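Local coordinates for branched-chain-amino-acid aminotransferase (Deinococcus radiodurans, PDB 3UZO), which probably catalyses the pyridoxal-phosphate-dependent transfer of the amino group of leucine, isoleucine or valine to 2-oxoglutarate, at residues F31-T36 / S166-P171; N243-T248 / P331-L336; G251-T256 / E282-D287. All coordinates share one frame; numbering follows the deposited sequence.

Contact 1 (F31-T36 / S166-P171); sequences FSYIRT and SVFCVP
T36 and C169 make the direct polar contact: OG1 of T36 donates to C169 O at 2.9 Å, with a C=O...donor angle of 137° and the donor lifted out of the carbonyl plane. The same carbonyl takes a second bond from water 2, which also donates to I34 O and accepts a hydrogen bond from T36 N. Water 3 links T36 OG1 to C169 N, so the threonine hydroxyl is tied to both polar groups of the C169 backbone. The methyl CG2 of T36 lies 3.8 Å from P171 CD. Beside this polar patch the contact is apolar. V170 CG1 sits 4.1 Å from I34 CB, and I34 CD1 reaches P171 CG at 4.1 Å. The loop 31-36, which leads into strand 39-45, thus lies over the end of strand 162-172 in the antiparallel sheet, where these two strands are neighbours. Y33 has CG anti to the backbone N (chi1 -175°) and turns its ring edge toward the face of F168 in an offset edge-to-face pair. Centroids are 5.8 Å apart and the planes stand at 68°, with V170 CG2 4.0 Å from Y33 CD2. Farther out, E64 of the second subunit and N58 bond Y33 OH, and I155 of that subunit packs on Y33 and V170. F168 pairs through its backbone with R145, a glutamate-binding residue.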
loop_
_atom_site.group_PDB
_atom_site.type_symbol
_atom_site.label_atom_id
_atom_site.label_comp_id
_atom_site.label_asym_id
_atom_site.label_seq_id
_atom_site.Cartn_x
_atom_site.Cartn_y
_atom_site.Cartn_z
ATOM N N PHE A 31 10.179 -3.901 21.217
ATOM C CA PHE A 31 10.315 -3.492 19.826
ATOM C C PHE A 31 9.451 -2.254 19.666
ATOM O O PHE A 31 8.336 -2.319 19.149
ATOM C CB PHE A 31 9.850 -4.599 18.868
ATOM C CG PHE A 31 10.345 -4.427 17.449
ATOM C CD1 PHE A 31 11.560 -4.981 17.048
ATOM C CD2 PHE A 31 9.602 -3.706 16.520
ATOM C CE1 PHE A 31 12.031 -4.821 15.737
ATOM C CE2 PHE A 31 10.055 -3.536 15.205
ATOM C CZ PHE A 31 11.276 -4.096 14.811
ATOM N N SER A 32 9.975 -1.125 20.136
ATOM C CA SER A 32 9.268 0.149 20.075
ATOM C C SER A 32 10.249 1.272 19.771
ATOM O O SER A 32 11.415 1.214 20.160
ATOM C CB SER A 32 8.571 0.429 21.405
ATOM O OG SER A 32 7.536 -0.509 21.629
ATOM N N TYR A 33 9.760 2.305 19.099
ATOM C CA TYR A 33 10.605 3.428 18.729
ATOM C C TYR A 33 11.222 4.170 19.899
ATOM O O TYR A 33 10.557 4.512 20.882
ATOM C CB TYR A 33 9.833 4.429 17.862
ATOM C CG TYR A 33 10.706 5.564 17.340
ATOM C CD1 TYR A 33 10.846 6.755 18.057
ATOM C CD2 TYR A 33 11.411 5.431 16.138
ATOM C CE1 TYR A 33 11.665 7.791 17.591
ATOM C CE2 TYR A 33 12.240 6.459 15.664
ATOM C CZ TYR A 33 12.357 7.636 16.395
ATOM O OH TYR A 33 13.150 8.664 15.930
ATOM N N ILE A 34 12.518 4.405 19.768
ATOM C CA ILE A 34 13.295 5.155 20.737
ATOM C C ILE A 34 14.133 6.040 19.831
ATOM O O ILE A 34 14.726 5.553 18.856
ATOM C CB ILE A 34 14.223 4.245 21.566
ATOM C CG1 ILE A 34 13.383 3.374 22.505
ATOM C CG2 ILE A 34 15.206 5.091 22.357
ATOM C CD1 ILE A 34 14.187 2.383 23.314
ATOM N N ARG A 35 14.174 7.334 20.121
ATOM C CA ARG A 35 14.939 8.231 19.277
ATOM C C ARG A 35 16.429 8.134 19.535
ATOM O O ARG A 35 16.900 8.379 20.653
ATOM C CB ARG A 35 14.475 9.676 19.467
ATOM C CG ARG A 35 15.181 10.655 18.538
ATOM C CD ARG A 35 14.582 12.042 18.623
ATOM N NE ARG A 35 15.278 12.984 17.749
ATOM C CZ ARG A 35 14.834 14.206 17.466
ATOM N NH1 ARG A 35 13.689 14.635 17.990
ATOM N NH2 ARG A 35 15.527 14.996 16.653
ATOM N N THR A 36 17.179 7.750 18.507
ATOM C CA THR A 36 18.623 7.676 18.665
ATOM C C THR A 36 19.175 9.016 18.178
ATOM O O THR A 36 18.424 9.854 17.674
ATOM C CB THR A 36 19.232 6.487 17.891
ATOM O OG1 THR A 36 18.747 6.492 16.548
ATOM C CG2 THR A 36 18.842 5.159 18.569
ATOM N N SER A 166 16.523 6.999 3.542
ATOM C CA SER A 166 16.962 7.292 4.897
ATOM C C SER A 166 17.161 6.019 5.696
ATOM O O SER A 166 16.561 4.982 5.398
ATOM C CB SER A 166 15.925 8.191 5.590
ATOM O OG SER A 166 16.304 8.526 6.912
ATOM N N VAL A 167 18.031 6.096 6.694
ATOM C CA VAL A 167 18.276 4.960 7.571
ATOM C C VAL A 167 18.388 5.452 9.003
ATOM O O VAL A 167 19.243 6.293 9.305
ATOM C CB VAL A 167 19.604 4.197 7.246
ATOM C CG1 VAL A 167 19.694 2.940 8.135
ATOM C CG2 VAL A 167 19.650 3.788 5.785
ATOM N N PHE A 168 17.503 4.972 9.874
ATOM C CA PHE A 168 17.585 5.328 11.290
ATOM C C PHE A 168 17.672 4.011 12.044
ATOM O O PHE A 168 17.382 2.942 11.481
ATOM C CB PHE A 168 16.389 6.187 11.753
ATOM C CG PHE A 168 15.055 5.487 11.739
ATOM C CD1 PHE A 168 14.651 4.689 12.816
ATOM C CD2 PHE A 168 14.172 5.678 10.682
ATOM C CE1 PHE A 168 13.379 4.101 12.839
ATOM C CE2 PHE A 168 12.892 5.090 10.692
ATOM C CZ PHE A 168 12.500 4.304 11.777
ATOM N N CYS A 169 18.123 4.067 13.289
ATOM C CA CYS A 169 18.257 2.850 14.075
ATOM C C CYS A 169 17.540 2.975 15.405
ATOM O O CYS A 169 17.275 4.078 15.875
ATOM C CB CYS A 169 19.736 2.513 14.299
ATOM S SG CYS A 169 20.645 3.713 15.300
ATOM N N VAL A 170 17.226 1.830 15.997
ATOM C CA VAL A 170 16.516 1.764 17.271
ATOM C C VAL A 170 16.977 0.527 18.035
ATOM O O VAL A 170 16.928 -0.585 17.510
ATOM C CB VAL A 170 14.979 1.627 17.050
ATOM C CG1 VAL A 170 14.245 1.589 18.401
ATOM C CG2 VAL A 170 14.462 2.773 16.193
ATOM N N PRO A 171 17.455 0.703 19.276
ATOM C CA PRO A 171 17.889 -0.476 20.033
ATOM C C PRO A 171 16.624 -1.282 20.330
ATOM O O PRO A 171 15.598 -0.702 20.687
ATOM C CB PRO A 171 18.497 0.132 21.295
ATOM C CG PRO A 171 17.668 1.390 21.485
ATOM C CD PRO A 171 17.580 1.933 20.079
HETATM O O HOH W 1 12.767 -0.731 21.220
HETATM O O HOH W 2 15.667 6.461 16.235
HETATM O O HOH W 3 19.077 6.743 13.955
#

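Contact 2 (N243-T248 / P331-L336); sequences NFFAIT and PVTRRL
I247 and V332 form the closest apolar pair, with two pairs of branches meeting: CG1 of I247 lies 3.7 Å from CG1 of V332, and the two CG2 methyls are 4.0 Å apart. The side chains pass each other at a slant, each using both of its branches. F245 and L336 meet differently, tip to tip, with ring atom CE2 of F245 3.8 Å from CD1 of L336. Further apolar cover comes from F254, whose ring meets that of F245 and whose side chain touches L336, from L279, which L336 touches, and from L281, which V332 touches.

This is a helix laid on one face of a β-sheet. F245 and I247, two residues apart on strand 243-248, point to the same side, while V332 and L336, one turn apart on helix 331-344, answer them. The short axes approach to 9.4 Å at 127° between their directions, and L336 N bonds to V332 O at 3.0 Å within the turn.

The polar element is T333. Its OG1 is 4.3 Å from F245 CE2, but its hydrogen bond is to E298 OE2, and the other oxygen of E298 accepts V332 N. One carboxylate therefore grips the first turn twice, where the helix dipole would probably favour its negative charge. E298 stands on strand 296-302 and is backbone-bonded to I247. At the far end of strand 243-248, N243 touches the pyridoxal phosphate.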
loop_
_atom_site.group_PDB
_atom_site.type_symbol
_atom_site.label_atom_id
_atom_site.label_comp_id
_atom_site.label_asym_id
_atom_site.label_seq_id
_atom_site.Cartn_x
_atom_site.Cartn_y
_atom_site.Cartn_z
ATOM N N ASN A 243 8.207 -15.221 7.728
ATOM C CA ASN A 243 7.966 -16.341 6.820
ATOM C C ASN A 243 7.608 -17.500 7.754
ATOM O O ASN A 243 7.735 -17.384 8.974
ATOM C CB ASN A 243 9.236 -16.710 6.023
ATOM C CG ASN A 243 9.271 -16.098 4.618
ATOM O OD1 ASN A 243 10.115 -16.475 3.791
ATOM N ND2 ASN A 243 8.372 -15.161 4.344
ATOM N N PHE A 244 7.174 -18.615 7.177
ATOM C CA PHE A 244 6.789 -19.794 7.942
ATOM C C PHE A 244 7.655 -20.976 7.540
ATOM O O PHE A 244 8.036 -21.096 6.383
ATOM C CB PHE A 244 5.325 -20.136 7.637
ATOM C CG PHE A 244 4.855 -21.444 8.222
ATOM C CD1 PHE A 244 4.212 -21.482 9.458
ATOM C CD2 PHE A 244 5.022 -22.634 7.521
ATOM C CE1 PHE A 244 3.733 -22.699 9.987
ATOM C CE2 PHE A 244 4.550 -23.854 8.038
ATOM C CZ PHE A 244 3.903 -23.885 9.272
ATOM N N PHE A 245 7.987 -21.830 8.497
ATOM C CA PHE A 245 8.740 -23.037 8.186
ATOM C C PHE A 245 8.222 -24.147 9.091
ATOM O O PHE A 245 7.612 -23.873 10.126
ATOM C CB PHE A 245 10.256 -22.851 8.369
ATOM C CG PHE A 245 10.712 -22.765 9.796
ATOM C CD1 PHE A 245 10.758 -21.540 10.455
ATOM C CD2 PHE A 245 11.133 -23.907 10.475
ATOM C CE1 PHE A 245 11.221 -21.448 11.771
ATOM C CE2 PHE A 245 11.592 -23.832 11.781
ATOM C CZ PHE A 245 11.638 -22.593 12.434
ATOM N N ALA A 246 8.429 -25.394 8.686
ATOM C CA ALA A 246 7.994 -26.526 9.491
ATOM C C ALA A 246 8.992 -27.660 9.349
ATOM O O ALA A 246 9.730 -27.735 8.366
ATOM C CB ALA A 246 6.593 -26.990 9.061
ATOM N N ILE A 247 9.024 -28.527 10.353
ATOM C CA ILE A 247 9.921 -29.674 10.352
ATOM C C ILE A 247 9.040 -30.932 10.290
ATOM O O ILE A 247 8.085 -31.061 11.053
ATOM C CB ILE A 247 10.788 -29.709 11.637
ATOM C CG1 ILE A 247 11.729 -28.496 11.690
ATOM C CG2 ILE A 247 11.640 -30.961 11.654
ATOM C CD1 ILE A 247 11.036 -27.172 11.725
ATOM N N THR A 248 9.358 -31.845 9.377
ATOM C CA THR A 248 8.580 -33.075 9.229
ATOM C C THR A 248 8.591 -33.926 10.499
ATOM O O THR A 248 9.472 -33.779 11.357
ATOM C CB THR A 248 9.103 -33.921 8.050
ATOM O OG1 THR A 248 10.507 -34.149 8.214
ATOM C CG2 THR A 248 8.842 -33.201 6.724
ATOM N N PRO A 331 12.851 -29.544 19.264
ATOM C CA PRO A 331 14.314 -29.669 19.282
ATOM C C PRO A 331 15.021 -29.169 18.022
ATOM O O PRO A 331 16.120 -28.614 18.098
ATOM C CB PRO A 331 14.534 -31.163 19.539
ATOM C CG PRO A 331 13.318 -31.800 18.934
ATOM C CD PRO A 331 12.203 -30.868 19.350
ATOM N N VAL A 332 14.407 -29.362 16.860
ATOM C CA VAL A 332 15.039 -28.894 15.635
ATOM C C VAL A 332 14.994 -27.363 15.580
ATOM O O VAL A 332 15.961 -26.723 15.157
ATOM C CB VAL A 332 14.375 -29.496 14.390
ATOM C CG1 VAL A 332 15.064 -28.974 13.130
ATOM C CG2 VAL A 332 14.468 -31.023 14.452
ATOM N N THR A 333 13.879 -26.789 16.029
ATOM C CA THR A 333 13.703 -25.338 16.070
ATOM C C THR A 333 14.796 -24.731 16.951
ATOM O O THR A 333 15.426 -23.738 16.589
ATOM C CB THR A 333 12.323 -24.970 16.664
ATOM O OG1 THR A 333 11.291 -25.367 15.753
ATOM C CG2 THR A 333 12.218 -23.477 16.925
ATOM N N ARG A 334 15.018 -25.337 18.114
ATOM C CA ARG A 334 16.037 -24.858 19.040
ATOM C C ARG A 334 17.428 -24.855 18.397
ATOM O O ARG A 334 18.206 -23.914 18.589
ATOM C CB ARG A 334 16.061 -25.729 20.299
ATOM C CG ARG A 334 17.050 -25.255 21.353
ATOM C CD ARG A 334 17.046 -26.164 22.573
ATOM N NE ARG A 334 15.814 -26.073 23.356
ATOM C CZ ARG A 334 15.408 -24.979 23.997
ATOM N NH1 ARG A 334 16.129 -23.865 23.951
ATOM N NH2 ARG A 334 14.288 -25.002 24.709
ATOM N N ARG A 335 17.736 -25.903 17.643
ATOM C CA ARG A 335 19.031 -26.009 16.984
ATOM C C ARG A 335 19.202 -24.912 15.939
ATOM O O ARG A 335 20.238 -24.248 15.901
ATOM C CB ARG A 335 19.201 -27.387 16.337
ATOM C CG ARG A 335 19.277 -28.524 17.343
ATOM C CD ARG A 335 19.677 -29.841 16.691
ATOM N NE ARG A 335 20.980 -29.751 16.032
ATOM C CZ ARG A 335 21.658 -30.793 15.558
ATOM N NH1 ARG A 335 21.166 -32.021 15.666
ATOM N NH2 ARG A 335 22.832 -30.608 14.969
ATOM N N LEU A 336 18.195 -24.727 15.090
ATOM C CA LEU A 336 18.248 -23.686 14.060
ATOM C C LEU A 336 18.437 -22.316 14.717
ATOM O O LEU A 336 19.228 -21.489 14.256
ATOM C CB LEU A 336 16.956 -23.678 13.239
ATOM C CG LEU A 336 16.695 -24.849 12.284
ATOM C CD1 LEU A 336 15.237 -24.843 11.860
ATOM C CD2 LEU A 336 17.619 -24.745 11.077
#

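Contact 3 (G251-T256 / E282-D287); sequences GQKFVT and EVEEGD
F254 and V283 are paired across two parallel strands, 253-256 and 282-286, which are the two β elements of a beta-alpha-beta crossover connected by helix 266-277. The short axes run 4.5 Å apart at 14°, and the pairing brings K253, V255, E282 and E284 to one face and F254, T256, V283 and E285 to the other.

On the helix side, F254 has its CG anti to the backbone N, lying side by side with V283 and pointing the same way. Its ring atom CD2 comes 3.7 Å from V283 CG2. The chi1 of V283, 90° and well off the staggered value near 60°, places CG1; the contact with F254 is made by the other branch, CG2. L272 of the crossover helix touches both side chains, and E285 as well.

The face of K253, V255, E282 and E284 holds the lysine-glutamate pair. K253 is anti at every torsion, and E284 is extended beyond CG. The two chains cross at a slant, CE of K253 lying 3.4 Å from CB of E284. NZ then forms a salt bridge with OE1 of E284, reaching it on the anti side and 29° out of the carboxylate plane. The modelled 2.5 Å between NZ and OE1 is very short, and that exact length is doubtful. E282 keeps its CB 3.7 Å from K253 CG, but its chain bends at chi2 and carries the carboxylate away.

Beneath these side chains the backbone follows the parallel pattern. F254 uses N toward E282 O and O toward E284 N, and T256 uses N toward E284 O. At the far end G286 N donates to T256 O at 3.0 Å.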
loop_
_atom_site.group_PDB
_atom_site.type_symbol
_atom_site.label_atom_id
_atom_site.label_comp_id
_atom_site.label_asym_id
_atom_site.label_seq_id
_atom_site.Cartn_x
_atom_site.Cartn_y
_atom_site.Cartn_z
ATOM N N GLY A 251 11.585 -35.414 11.862
ATOM C CA GLY A 251 12.582 -34.413 12.209
ATOM C C GLY A 251 13.767 -34.339 11.262
ATOM O O GLY A 251 14.790 -33.732 11.582
ATOM N N GLN A 252 13.629 -34.924 10.078
ATOM C CA GLN A 252 14.727 -34.942 9.117
ATOM C C GLN A 252 14.642 -33.917 7.992
ATOM O O GLN A 252 15.613 -33.717 7.258
ATOM C CB GLN A 252 14.829 -36.338 8.495
ATOM C CG GLN A 252 14.844 -37.466 9.509
ATOM C CD GLN A 252 15.981 -37.331 10.493
ATOM O OE1 GLN A 252 17.151 -37.313 10.107
ATOM N NE2 GLN A 252 15.647 -37.232 11.773
ATOM N N LYS A 253 13.501 -33.254 7.861
ATOM C CA LYS A 253 13.322 -32.310 6.770
ATOM C C LYS A 253 12.750 -30.956 7.171
ATOM O O LYS A 253 11.795 -30.872 7.944
ATOM C CB LYS A 253 12.426 -32.959 5.711
ATOM C CG LYS A 253 12.414 -32.282 4.356
ATOM C CD LYS A 253 11.624 -33.137 3.373
ATOM C CE LYS A 253 11.711 -32.614 1.955
ATOM N NZ LYS A 253 11.025 -33.541 1.002
ATOM N N PHE A 254 13.346 -29.909 6.611
ATOM C CA PHE A 254 12.965 -28.519 6.846
ATOM C C PHE A 254 12.134 -28.090 5.642
ATOM O O PHE A 254 12.622 -28.088 4.508
ATOM C CB PHE A 254 14.240 -27.657 6.951
ATOM C CG PHE A 254 13.990 -26.175 7.110
ATOM C CD1 PHE A 254 14.006 -25.579 8.370
ATOM C CD2 PHE A 254 13.765 -25.371 5.996
ATOM C CE1 PHE A 254 13.801 -24.204 8.518
ATOM C CE2 PHE A 254 13.554 -23.989 6.133
ATOM C CZ PHE A 254 13.574 -23.408 7.399
ATOM N N VAL A 255 10.882 -27.726 5.883
ATOM C CA VAL A 255 9.998 -27.312 4.802
ATOM C C VAL A 255 9.491 -25.883 4.961
ATOM O O VAL A 255 9.129 -25.457 6.058
ATOM C CB VAL A 255 8.777 -28.256 4.697
ATOM C CG1 VAL A 255 7.917 -27.864 3.502
ATOM C CG2 VAL A 255 9.245 -29.698 4.571
ATOM N N THR A 256 9.477 -25.147 3.856
ATOM C CA THR A 256 8.988 -23.769 3.849
ATOM C C THR A 256 8.268 -23.529 2.529
ATOM O O THR A 256 8.644 -24.085 1.493
ATOM C CB THR A 256 10.147 -22.746 4.008
ATOM O OG1 THR A 256 10.905 -23.068 5.180
ATOM C CG2 THR A 256 9.605 -21.345 4.187
ATOM N N GLU A 282 17.316 -32.294 5.504
ATOM C CA GLU A 282 16.877 -32.251 4.120
ATOM C C GLU A 282 16.149 -30.911 4.048
ATOM O O GLU A 282 15.619 -30.444 5.059
ATOM C CB GLU A 282 15.887 -33.385 3.830
ATOM C CG GLU A 282 16.482 -34.783 3.882
ATOM C CD GLU A 282 17.293 -35.123 2.645
ATOM O OE1 GLU A 282 16.701 -35.189 1.546
ATOM O OE2 GLU A 282 18.520 -35.325 2.770
ATOM N N VAL A 283 16.115 -30.298 2.873
ATOM C CA VAL A 283 15.451 -29.014 2.735
ATOM C C VAL A 283 14.546 -28.986 1.504
ATOM O O VAL A 283 14.898 -29.510 0.445
ATOM C CB VAL A 283 16.503 -27.878 2.665
ATOM C CG1 VAL A 283 16.914 -27.616 1.228
ATOM C CG2 VAL A 283 15.971 -26.642 3.337
ATOM N N GLU A 284 13.379 -28.365 1.649
ATOM C CA GLU A 284 12.415 -28.285 0.563
ATOM C C GLU A 284 11.590 -27.009 0.586
ATOM O O GLU A 284 11.081 -26.600 1.631
ATOM C CB GLU A 284 11.461 -29.483 0.638
ATOM C CG GLU A 284 10.270 -29.405 -0.308
ATOM C CD GLU A 284 9.285 -30.551 -0.110
ATOM O OE1 GLU A 284 9.720 -31.721 -0.118
ATOM O OE2 GLU A 284 8.073 -30.285 0.048
ATOM N N GLU A 285 11.468 -26.374 -0.572
ATOM C CA GLU A 285 10.642 -25.182 -0.702
ATOM C C GLU A 285 9.467 -25.666 -1.540
ATOM O O GLU A 285 9.629 -25.994 -2.714
ATOM C CB GLU A 285 11.384 -24.060 -1.436
ATOM C CG GLU A 285 12.591 -23.510 -0.680
ATOM C CD GLU A 285 13.268 -22.381 -1.421
ATOM O OE1 GLU A 285 12.744 -21.246 -1.394
ATOM O OE2 GLU A 285 14.319 -22.632 -2.045
ATOM N N GLY A 286 8.291 -25.743 -0.932
ATOM C CA GLY A 286 7.135 -26.213 -1.667
ATOM C C GLY A 286 5.832 -25.881 -0.981
ATOM O O GLY A 286 5.791 -25.048 -0.076
ATOM N N ASP A 287 4.761 -26.543 -1.404
ATOM C CA ASP A 287 3.452 -26.291 -0.832
ATOM C C ASP A 287 3.259 -26.943 0.522
ATOM O O ASP A 287 3.707 -28.059 0.762
ATOM C CB ASP A 287 2.343 -26.782 -1.767
ATOM C CG ASP A 287 2.251 -25.978 -3.039
ATOM O OD1 ASP A 287 2.273 -24.733 -2.960
ATOM O OD2 ASP A 287 2.142 -26.591 -4.120
#

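Contacts 2 and 3 share one sheet, their centres 9 Å apart. Strands 243-248 and 253-257 are antiparallel neighbours, with probable hydrogen bonds from A246 N to V255 O (2.7 Å) and from T248 N to K253 O (3.0 Å). Contact 1 lies on the opposite side of the chain's centre, its centre 29 Å from that of contact 2 and 35 Å from that of contact 3, touching neither. Contact 2 meets the cofactor directly through N243. The side chains of F245 and T256, each about 10 Å from the pyridoxal phosphate, stand farther out, as does that of F168, about 9 Å from a bound glutamate and about 14 Å from the cofactor.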